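Local structure of uncharacterized protein (Pseudomonas aeruginosa PAO1, 4R1D) at residues Ile24-Tyr29 and Phe164-Thr169; Glu179-Thr184 and Asn256-Leu261. The protein is the immunity protein Tli4, which binds the lipase effector Tle4 and probably inhibits it, protecting the bacterium from its own toxin. One frame throughout, in Å; residues are numbered along the deposited sequence.

Contact 1: Ile24-Tyr29 and Phe164-Thr169; sequences INAGYY and FGVGVT
N25 and G27 pair with G167 and G165 in an antiparallel beta contact between two neighbouring strands. They form the hydrogen-bonded pairs. I24, A26 and Y28 form the non-hydrogen-bonded pairs with V168, V166 and F164. The contact joins the N-terminal and C-terminal family regions of Tli4 through their backbones.

Each hydrogen-bonded pair is bonded both ways. N25 N gives to G167 O at 2.9 Å, and G167 N gives to N25 O at 2.8 Å. G27 and G165 repeat the pattern. CA-H...O contacts from I24, A26, F164 and V166 add to these bonds.

Apolar contacts gather on the face of I24, A26 and Y28. I24 CG2 meets V166 CG1 at 3.6 Å, each methyl standing anti to its own backbone N. A26 CB lies 4.0 Å from the other methyl, V166 CG2. The Y28 ring approaches F164 obliquely, with Y28 CD1 3.7 Å from F164 CB. F11 of strand 7-11 packs on Y28, F164 and V166.

The other face carries three glycines and is where the partner chain docks. N25 packs on A66 of that chain, and Y29 OH bonds to its N64. The Y29 ring turns an edge to G165 N. A water accepts from N25 ND2 and binds G167 O weakly. A second water, in the Y29 ring plane, can donate to G165 O and lies 2.6 Å from Y29 OH.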
loop_
_atom_site.group_PDB
_atom_site.type_symbol
_atom_site.label_atom_id
_atom_site.label_comp_id
_atom_site.label_asym_id
_atom_site.label_seq_id
_atom_site.Cartn_x
_atom_site.Cartn_y
_atom_site.Cartn_z
ATOM N N ILE B 24 3.065 25.149 -1.305
ATOM C CA ILE B 24 4.221 24.243 -1.294
ATOM C C ILE B 24 4.221 23.336 -0.062
ATOM O O ILE B 24 4.061 23.801 1.064
ATOM C CB ILE B 24 5.537 25.056 -1.298
ATOM C CG1 ILE B 24 5.589 25.980 -2.517
ATOM C CG2 ILE B 24 6.760 24.138 -1.257
ATOM C CD1 ILE B 24 6.629 27.094 -2.395
ATOM N N ASN B 25 4.393 22.037 -0.287
ATOM C CA ASN B 25 4.569 21.078 0.790
ATOM C C ASN B 25 5.853 20.293 0.534
ATOM O O ASN B 25 6.015 19.718 -0.536
ATOM C CB ASN B 25 3.381 20.117 0.846
ATOM C CG ASN B 25 2.155 20.755 1.456
ATOM O OD1 ASN B 25 2.011 20.787 2.674
ATOM N ND2 ASN B 25 1.275 21.289 0.610
ATOM N N ALA B 26 6.757 20.287 1.508
ATOM C CA ALA B 26 8.070 19.677 1.323
ATOM C C ALA B 26 8.386 18.637 2.383
ATOM O O ALA B 26 7.953 18.741 3.535
ATOM C CB ALA B 26 9.150 20.731 1.312
ATOM N N GLY B 27 9.182 17.654 1.983
ATOM C CA GLY B 27 9.706 16.663 2.898
ATOM C C GLY B 27 11.173 16.412 2.605
ATOM O O GLY B 27 11.598 16.482 1.444
ATOM N N TYR B 28 11.931 16.107 3.658
ATOM C CA TYR B 28 13.375 15.899 3.567
ATOM C C TYR B 28 13.707 14.614 4.275
ATOM O O TYR B 28 13.128 14.319 5.320
ATOM C CB TYR B 28 14.121 17.050 4.235
ATOM C CG TYR B 28 13.722 18.363 3.644
ATOM C CD1 TYR B 28 14.314 18.813 2.475
ATOM C CD2 TYR B 28 12.727 19.132 4.229
ATOM C CE1 TYR B 28 13.938 20.002 1.901
ATOM C CE2 TYR B 28 12.340 20.339 3.663
ATOM C CZ TYR B 28 12.955 20.765 2.501
ATOM O OH TYR B 28 12.591 21.956 1.919
ATOM N N TYR B 29 14.641 13.854 3.713
ATOM C CA TYR B 29 14.921 12.518 4.217
ATOM C C TYR B 29 16.425 12.289 4.274
ATOM O O TYR B 29 17.139 12.562 3.305
ATOM C CB TYR B 29 14.261 11.463 3.302
ATOM C CG TYR B 29 12.815 11.775 2.982
ATOM C CD1 TYR B 29 12.488 12.645 1.951
ATOM C CD2 TYR B 29 11.781 11.194 3.708
ATOM C CE1 TYR B 29 11.169 12.944 1.653
ATOM C CE2 TYR B 29 10.435 11.493 3.415
ATOM C CZ TYR B 29 10.149 12.364 2.392
ATOM O OH TYR B 29 8.841 12.666 2.083
ATOM N N PHE B 164 14.943 14.792 -1.092
ATOM C CA PHE B 164 13.772 15.610 -0.811
ATOM C C PHE B 164 12.665 15.347 -1.813
ATOM O O PHE B 164 12.884 14.794 -2.892
ATOM C CB PHE B 164 14.118 17.111 -0.765
ATOM C CG PHE B 164 14.494 17.714 -2.103
ATOM C CD1 PHE B 164 13.526 18.055 -3.034
ATOM C CD2 PHE B 164 15.822 17.958 -2.414
ATOM C CE1 PHE B 164 13.879 18.617 -4.266
ATOM C CE2 PHE B 164 16.187 18.533 -3.630
ATOM C CZ PHE B 164 15.220 18.866 -4.555
ATOM N N GLY B 165 11.460 15.745 -1.442
ATOM C CA GLY B 165 10.361 15.762 -2.375
ATOM C C GLY B 165 9.513 16.965 -2.033
ATOM O O GLY B 165 9.198 17.191 -0.864
ATOM N N VAL B 166 9.152 17.724 -3.061
ATOM C CA VAL B 166 8.387 18.945 -2.895
ATOM C C VAL B 166 7.208 18.874 -3.829
ATOM O O VAL B 166 7.356 18.487 -4.980
ATOM C CB VAL B 166 9.234 20.199 -3.243
ATOM C CG1 VAL B 166 8.404 21.455 -3.061
ATOM C CG2 VAL B 166 10.481 20.246 -2.379
ATOM N N GLY B 167 6.033 19.218 -3.318
ATOM C CA GLY B 167 4.813 19.211 -4.102
ATOM C C GLY B 167 4.207 20.601 -4.110
ATOM O O GLY B 167 4.207 21.278 -3.089
ATOM N N VAL B 168 3.698 21.016 -5.269
ATOM C CA VAL B 168 3.279 22.399 -5.454
ATOM C C VAL B 168 1.957 22.461 -6.187
ATOM O O VAL B 168 1.782 21.797 -7.212
ATOM C CB VAL B 168 4.328 23.167 -6.295
ATOM C CG1 VAL B 168 4.013 24.658 -6.320
ATOM C CG2 VAL B 168 5.717 22.937 -5.728
ATOM N N THR B 169 1.029 23.264 -5.672
ATOM C CA THR B 169 -0.187 23.565 -6.421
ATOM C C THR B 169 -0.291 25.051 -6.729
ATOM O O THR B 169 0.396 25.884 -6.117
ATOM C CB THR B 169 -1.479 23.059 -5.722
ATOM O OG1 THR B 169 -1.696 23.768 -4.498
ATOM C CG2 THR B 169 -1.375 21.545 -5.430
HETATM O O HOH W 1 1.093 21.556 -2.293
HETATM O O HOH W 2 8.598 14.632 0.363
#

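Contact 2: Glu179-Thr184 and Asn256-Leu261; sequences EFRSST and NLTAGL
E179 OE2 is gripped by three groups. R181 NE donates to E179 OE2 at 3.0 Å, and a water donates to E179 OE2 at 2.7 Å. R97 of the partner chain adds a salt bridge. The same water lies 2.7 Å from T258 OG1, tying the carboxylate to the facing strand. It also binds E179 O weakly.

Gripping side-on, R181 NH2 reaches E179 OE1 at 3.1 Å while R181 NE holds E179 OE2. Both nitrogens stand above the carboxylate plane, by 53° at OE2 and 62° at OE1. E179 OE1 also bonds to S69 of the partner chain, and R181 NH1 makes a salt bridge to its D67. R181 and R97 of the partner chain would favour an ionised E179. The aliphatic start of R181 crosses the T258 side chain, with R181 CB 3.4 Å from T258 OG1. On this face, S183 OG bonds to E104 of the partner chain. N256 ND2 is held within its own chain by Q246 and E244.

The strands are antiparallel. Six backbone bonds join E179 to G260, R181 to T258 and S183 to N256, each pair bonded both ways. The shortest runs from E179 N to G260 O at 2.8 Å.

The opposite face, of F180, S182, L257 and A259, is mostly apolar. F180 CG stands anti to its backbone N (chi1 -180°), and the ring beyond it nears the facing strand. F180 CE1 is 3.8 Å from L257 CG, a tentative contact because L257 has two modelled conformers. T258 O lies at the edge of the F180 ring, 3.4 Å from F180 CD1.

Strand 14-18 packs on this side, where F14 touches F180 and L257. Strand 162-169 flanks 179-184, and strand 236-245 flanks 256-261.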
loop_
_atom_site.group_PDB
_atom_site.type_symbol
_atom_site.label_atom_id
_atom_site.label_comp_id
_atom_site.label_asym_id
_atom_site.label_seq_id
_atom_site.Cartn_x
_atom_site.Cartn_y
_atom_site.Cartn_z
ATOM N N GLU B 179 5.731 18.448 -8.953
ATOM C CA GLU B 179 6.620 17.888 -7.940
ATOM C C GLU B 179 8.081 17.868 -8.378
ATOM O O GLU B 179 8.393 17.680 -9.559
ATOM C CB GLU B 179 6.172 16.500 -7.472
ATOM C CG GLU B 179 5.903 15.510 -8.568
ATOM C CD GLU B 179 6.148 14.072 -8.105
ATOM O OE1 GLU B 179 5.280 13.490 -7.403
ATOM O OE2 GLU B 179 7.224 13.538 -8.436
ATOM N N PHE B 180 8.963 18.045 -7.394
ATOM C CA PHE B 180 10.404 18.177 -7.587
ATOM C C PHE B 180 11.072 17.287 -6.541
ATOM O O PHE B 180 10.816 17.428 -5.348
ATOM C CB PHE B 180 10.780 19.661 -7.384
ATOM C CG PHE B 180 12.249 19.978 -7.552
ATOM C CD1 PHE B 180 13.011 19.361 -8.527
ATOM C CD2 PHE B 180 12.853 20.940 -6.750
ATOM C CE1 PHE B 180 14.358 19.684 -8.688
ATOM C CE2 PHE B 180 14.194 21.265 -6.904
ATOM C CZ PHE B 180 14.950 20.635 -7.872
ATOM N N ARG B 181 11.896 16.344 -6.986
ATOM C CA ARG B 181 12.543 15.410 -6.064
ATOM C C ARG B 181 14.011 15.252 -6.413
ATOM O O ARG B 181 14.374 15.312 -7.590
ATOM C CB ARG B 181 11.892 14.016 -6.171
ATOM C CG ARG B 181 10.410 13.984 -5.871
ATOM C CD ARG B 181 9.808 12.582 -5.918
ATOM N NE ARG B 181 8.368 12.736 -5.768
ATOM C CZ ARG B 181 7.762 12.921 -4.601
ATOM N NH1 ARG B 181 8.472 12.905 -3.479
ATOM N NH2 ARG B 181 6.448 13.114 -4.557
ATOM N N SER B 182 14.843 15.012 -5.401
ATOM C CA SER B 182 16.223 14.581 -5.630
ATOM C C SER B 182 16.523 13.429 -4.688
ATOM O O SER B 182 16.024 13.389 -3.552
ATOM C CB SER B 182 17.239 15.727 -5.418
ATOM O OG SER B 182 17.650 15.819 -4.063
ATOM N N SER B 183 17.340 12.497 -5.158
ATOM C CA SER B 183 17.681 11.330 -4.379
ATOM C C SER B 183 19.093 10.908 -4.762
ATOM O O SER B 183 19.398 10.766 -5.945
ATOM C CB SER B 183 16.688 10.208 -4.706
ATOM O OG SER B 183 17.069 9.006 -4.058
ATOM N N THR B 184 19.963 10.716 -3.777
ATOM C CA THR B 184 21.327 10.283 -4.072
ATOM C C THR B 184 21.298 8.911 -4.750
ATOM O O THR B 184 20.428 8.088 -4.465
ATOM C CB THR B 184 22.223 10.206 -2.801
ATOM O OG1 THR B 184 21.513 9.555 -1.741
ATOM C CG2 THR B 184 22.672 11.604 -2.334
ATOM N N ASN B 256 20.005 11.718 -8.588
ATOM C CA ASN B 256 18.850 11.573 -9.445
ATOM C C ASN B 256 17.929 12.768 -9.178
ATOM O O ASN B 256 17.732 13.141 -8.025
ATOM C CB ASN B 256 18.132 10.271 -9.139
ATOM C CG ASN B 256 16.860 10.125 -9.924
ATOM O OD1 ASN B 256 15.778 10.428 -9.421
ATOM N ND2 ASN B 256 16.974 9.673 -11.171
ATOM N N LEU B 257 17.407 13.380 -10.242
ATOM C CA LEU B 257 16.533 14.541 -10.105
ATOM C C LEU B 257 15.293 14.345 -10.959
ATOM O O LEU B 257 15.386 13.980 -12.117
ATOM C CB LEU B 257 17.257 15.811 -10.567
ATOM C CG LEU B 257 16.889 17.157 -9.938
ATOM C CD1 LEU B 257 17.359 17.200 -8.502
ATOM C CD2 LEU B 257 17.522 18.295 -10.727
ATOM N N THR B 258 14.123 14.591 -10.387
ATOM C CA THR B 258 12.926 14.527 -11.201
ATOM C C THR B 258 12.096 15.794 -11.019
ATOM O O THR B 258 12.115 16.426 -9.959
ATOM C CB THR B 258 12.035 13.287 -10.879
ATOM O OG1 THR B 258 11.620 13.333 -9.508
ATOM C CG2 THR B 258 12.795 11.977 -11.149
ATOM N N ALA B 259 11.400 16.155 -12.083
ATOM C CA ALA B 259 10.395 17.205 -12.052
ATOM C C ALA B 259 9.203 16.674 -12.824
ATOM O O ALA B 259 9.358 16.045 -13.876
ATOM C CB ALA B 259 10.938 18.495 -12.699
ATOM N N GLY B 260 8.003 16.904 -12.304
ATOM C CA GLY B 260 6.812 16.387 -12.956
ATOM C C GLY B 260 5.657 17.338 -12.763
ATOM O O GLY B 260 5.564 18.003 -11.739
ATOM N N LEU B 261 4.792 17.415 -13.764
ATOM C CA LEU B 261 3.584 18.212 -13.656
ATOM C C LEU B 261 2.434 17.374 -14.166
ATOM O O LEU B 261 2.467 16.878 -15.290
ATOM C CB LEU B 261 3.716 19.496 -14.478
ATOM C CG LEU B 261 2.508 20.435 -14.450
ATOM C CD1 LEU B 261 2.440 21.120 -13.115
ATOM C CD2 LEU B 261 2.634 21.479 -15.570
HETATM O O HOH W 3 9.371 14.825 -9.467
#

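Both contacts are buried antiparallel strand pairs near the middle of the chain, their centres about 10 Å apart. They meet where strands 162-169 and 176-183, consecutive in sequence, lie side by side. Backbone bonds probably link V166 N to F180 O and F164 N to S182 O, and the F164 and F180 rings pack edge-to-face. Contact 1 joins the two family regions, while contact 2 lies wholly within the C-terminal one. Each has a largely apolar face turned to short strands of its own chain. Their partner-facing sides differ: contact 1 offers glycines, N25 and Y29, whereas contact 2 offers a charged network engaged by the partner chain.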